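Phosphodiesterase (Pseudomonas aeruginosa, PDB 4G75) is a colicin M-like bacteriocin, a magnesium-binding phosphodiesterase that probably kills related bacteria by hydrolysing the lipid-linked precursor of peptidoglycan. Local coordinates at residues A[98-103]-A[134-139]. Residues are numbered along the deposited sequence; the frame is centred on the assembly and turned at random.
Sequences NQFSLG and IDTFNG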
ATOM      1  N   ASN A  98      -5.308   2.209 -11.009  1.00  7.95           N
ATOM      2  CA  ASN A  98      -6.584   2.006 -11.694  1.00  7.11           C
ATOM      3  C   ASN A  98      -7.745   2.065 -10.709  1.00 12.51           C
ATOM      4  O   ASN A  98      -8.812   2.614 -11.007  1.00  9.64           O
ATOM      5  CB  ASN A  98      -6.595   0.677 -12.456  1.00  3.53           C
ATOM      6  CG  ASN A  98      -5.715   0.722 -13.694  1.00  8.08           C
ATOM      7  OD1 ASN A  98      -5.344   1.801 -14.158  1.00 11.86           O
ATOM      8  ND2 ASN A  98      -5.383  -0.442 -14.235  1.00  6.91           N
ATOM      9  N   GLN A  99      -7.540   1.503  -9.526  1.00  9.55           N
ATOM     10  CA  GLN A  99      -8.564   1.589  -8.494  1.00  7.56           C
ATOM     11  C   GLN A  99      -8.803   3.024  -8.053  1.00  9.29           C
ATOM     12  O   GLN A  99      -9.951   3.442  -7.910  1.00  8.39           O
ATOM     13  CB  GLN A  99      -8.212   0.726  -7.286  1.00  6.15           C
ATOM     14  CG  GLN A  99      -8.391  -0.757  -7.539  1.00  8.25           C
ATOM     15  CD  GLN A  99      -8.798  -1.505  -6.299  1.00  5.46           C
ATOM     16  OE1 GLN A  99      -7.978  -1.771  -5.412  1.00  8.21           O
ATOM     17  NE2 GLN A  99     -10.080  -1.848  -6.219  1.00  8.41           N
ATOM     18  N   PHE A 100      -7.728   3.777  -7.834  1.00  9.20           N
ATOM     19  CA  PHE A 100      -7.871   5.145  -7.333  1.00  7.46           C
ATOM     20  C   PHE A 100      -8.441   6.099  -8.377  1.00 13.02           C
ATOM     21  O   PHE A 100      -9.382   6.849  -8.110  1.00 13.32           O
ATOM     22  CB  PHE A 100      -6.533   5.717  -6.833  1.00 11.90           C
ATOM     23  CG  PHE A 100      -6.593   7.193  -6.533  1.00  5.80           C
ATOM     24  CD1 PHE A 100      -7.180   7.647  -5.366  1.00 10.66           C
ATOM     25  CD2 PHE A 100      -6.102   8.128  -7.438  1.00 10.20           C
ATOM     26  CE1 PHE A 100      -7.254   9.002  -5.089  1.00 12.86           C
ATOM     27  CE2 PHE A 100      -6.181   9.487  -7.168  1.00 10.17           C
ATOM     28  CZ  PHE A 100      -6.755   9.923  -5.989  1.00  9.03           C
ATOM     29  N   SER A 101      -7.862   6.062  -9.569  1.00 11.18           N
ATOM     30  CA  SER A 101      -8.190   7.025 -10.616  0.71 12.82           C
ATOM     31  C   SER A 101      -9.482   6.688 -11.351  1.00 12.27           C
ATOM     32  O   SER A 101     -10.258   7.575 -11.697  1.00 12.28           O
ATOM     33  CB  SER A 101      -7.038   7.113 -11.616  0.71 12.21           C
ATOM     34  OG  SER A 101      -7.432   7.810 -12.781  0.71 11.66           O
ATOM     35  N   LEU A 102      -9.703   5.403 -11.600  1.00 13.12           N
ATOM     36  CA  LEU A 102     -10.849   4.987 -12.399  1.00 11.09           C
ATOM     37  C   LEU A 102     -11.974   4.353 -11.592  1.00 16.12           C
ATOM     38  O   LEU A 102     -13.061   4.135 -12.117  1.00 12.12           O
ATOM     39  CB  LEU A 102     -10.405   4.013 -13.494  1.00  7.35           C
ATOM     40  CG  LEU A 102      -9.260   4.424 -14.421  1.00 16.16           C
ATOM     41  CD1 LEU A 102      -8.931   3.290 -15.387  1.00 11.87           C
ATOM     42  CD2 LEU A 102      -9.604   5.705 -15.173  1.00 18.01           C
ATOM     43  N   GLY A 103     -11.715   4.044 -10.325  1.00 11.20           N
ATOM     44  CA  GLY A 103     -12.687   3.331  -9.515  1.00 11.07           C
ATOM     45  C   GLY A 103     -12.919   1.899  -9.967  1.00  9.69           C
ATOM     46  O   GLY A 103     -13.987   1.325  -9.722  1.00 14.04           O
ATOM     47  N   ILE A 134       1.118   8.319 -12.128  1.00 10.23           N
ATOM     48  CA  ILE A 134       0.826   7.498 -10.955  1.00 14.22           C
ATOM     49  C   ILE A 134       1.408   8.169  -9.710  1.00 14.61           C
ATOM     50  O   ILE A 134       2.589   8.000  -9.402  1.00 11.09           O
ATOM     51  CB  ILE A 134       1.390   6.076 -11.115  1.00  9.78           C
ATOM     52  CG1 ILE A 134       0.847   5.436 -12.398  1.00  8.66           C
ATOM     53  CG2 ILE A 134       1.039   5.221  -9.910  1.00 11.65           C
ATOM     54  CD1 ILE A 134       1.438   4.059 -12.686  1.00 11.65           C
ATOM     55  N   ASP A 135       0.579   8.931  -8.995  1.00  9.31           N
ATOM     56  CA  ASP A 135       1.076   9.799  -7.932  1.00 11.09           C
ATOM     57  C   ASP A 135       0.297   9.716  -6.619  1.00  9.13           C
ATOM     58  O   ASP A 135       0.609  10.425  -5.660  1.00 10.75           O
ATOM     59  CB  ASP A 135       1.136  11.260  -8.408  1.00 11.69           C
ATOM     60  CG  ASP A 135      -0.234  11.834  -8.729  1.00 22.05           C
ATOM     61  OD1 ASP A 135      -1.247  11.128  -8.566  1.00 13.57           O
ATOM     62  OD2 ASP A 135      -0.300  13.004  -9.151  1.00 32.87           O
ATOM     63  N   THR A 136      -0.700   8.843  -6.577  1.00  8.73           N
ATOM     64  CA  THR A 136      -1.592   8.760  -5.428  1.00  5.11           C
ATOM     65  C   THR A 136      -2.019   7.312  -5.228  1.00  4.38           C
ATOM     66  O   THR A 136      -2.358   6.624  -6.199  1.00  8.11           O
ATOM     67  CB  THR A 136      -2.847   9.608  -5.656  1.00  9.92           C
ATOM     68  OG1 THR A 136      -2.456  10.936  -6.023  1.00  9.61           O
ATOM     69  CG2 THR A 136      -3.706   9.667  -4.393  1.00  8.26           C
ATOM     70  N   PHE A 137      -1.991   6.852  -3.981  1.00  6.66           N
ATOM     71  CA  PHE A 137      -2.383   5.475  -3.661  1.00  7.72           C
ATOM     72  C   PHE A 137      -3.890   5.341  -3.480  1.00  7.37           C
ATOM     73  O   PHE A 137      -4.564   6.274  -3.029  1.00  8.29           O
ATOM     74  CB  PHE A 137      -1.714   5.007  -2.365  1.00  5.95           C
ATOM     75  CG  PHE A 137      -0.217   4.867  -2.455  1.00  6.88           C
ATOM     76  CD1 PHE A 137       0.357   3.905  -3.264  1.00  8.78           C
ATOM     77  CD2 PHE A 137       0.616   5.668  -1.678  1.00  6.11           C
ATOM     78  CE1 PHE A 137       1.740   3.767  -3.329  1.00 11.37           C
ATOM     79  CE2 PHE A 137       1.986   5.527  -1.736  1.00  9.98           C
ATOM     80  CZ  PHE A 137       2.546   4.577  -2.558  1.00 15.11           C
ATOM     81  N   ASN A 138      -4.411   4.159  -3.794  1.00  5.06           N
ATOM     82  CA  ASN A 138      -5.814   3.845  -3.530  1.00  7.60           C
ATOM     83  C   ASN A 138      -6.157   3.612  -2.058  1.00 12.20           C
ATOM     84  O   ASN A 138      -7.261   3.952  -1.606  1.00  6.56           O
ATOM     85  CB  ASN A 138      -6.238   2.612  -4.328  1.00  8.60           C
ATOM     86  CG  ASN A 138      -7.714   2.305  -4.171  1.00  9.97           C
ATOM     87  OD1 ASN A 138      -8.567   3.110  -4.548  1.00  7.65           O
ATOM     88  ND2 ASN A 138      -8.025   1.146  -3.605  1.00  7.96           N
ATOM     89  N   GLY A 139      -5.225   3.009  -1.324  1.00  8.60           N
ATOM     90  CA  GLY A 139      -5.468   2.616   0.057  1.00  5.76           C
ATOM     91  C   GLY A 139      -6.167   1.269   0.168  1.00  5.66           C
ATOM     92  O   GLY A 139      -6.852   0.992   1.155  1.00  8.70           O
TER
HETATM   93  O   HOH W   1      -5.595  -1.033  -4.026  1.00  7.04           O
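Thr136 lays its methyl group on the ring of Phe100, and the numbers identify a CH-pi contact: CG2 of Thr136 stands 3.7 Å from the centroid of the Phe100 ring, only 20° off the normal. The methyl is shifted toward the rim, so the shortest approach, 3.5 Å, is from Thr136 CG2 to Phe100 CZ. Two torsions bring the groups together: Phe100 CG is anti to its backbone N (chi1 170°), and CG2 of Thr136 is likewise anti to its own backbone N. OG1 of Thr136 instead bonds to Asp135 OD1 at 2.8 Å, from above the carboxylate plane, which helps to hold that rotation. Phe137 O, near Phe100 CD1, is buried by the contact without a polar partner in the model. The nearest CA atoms are those of Phe100 and Asn138, 4.5 Å apart. Here CG of the Asn138 amide comes within 3.5 Å of Gln99 CB.

The polar side is looser. Gln99 OE1 and Asn138 ND2 are 3.4 Å apart at a poor angle, their amide planes 38° askew; a water bridges them, donating to Gln99 OE1 at 2.9 Å and accepting from Asn138 ND2. The stronger hold on Gln99 is through NE2, bonded to Asp104 O and Asp4 OD2.

The contact thus joins the C-terminal end of helix 81-102 to the loop before helix 143-153. Its chemistry implies that between 98-103 and 134-139 the hold is van der Waals and CH-pi packing, with a single water relaying between the two amides, while farther back on the same helix Asp96 OD2 accepts directly from Asn138 N.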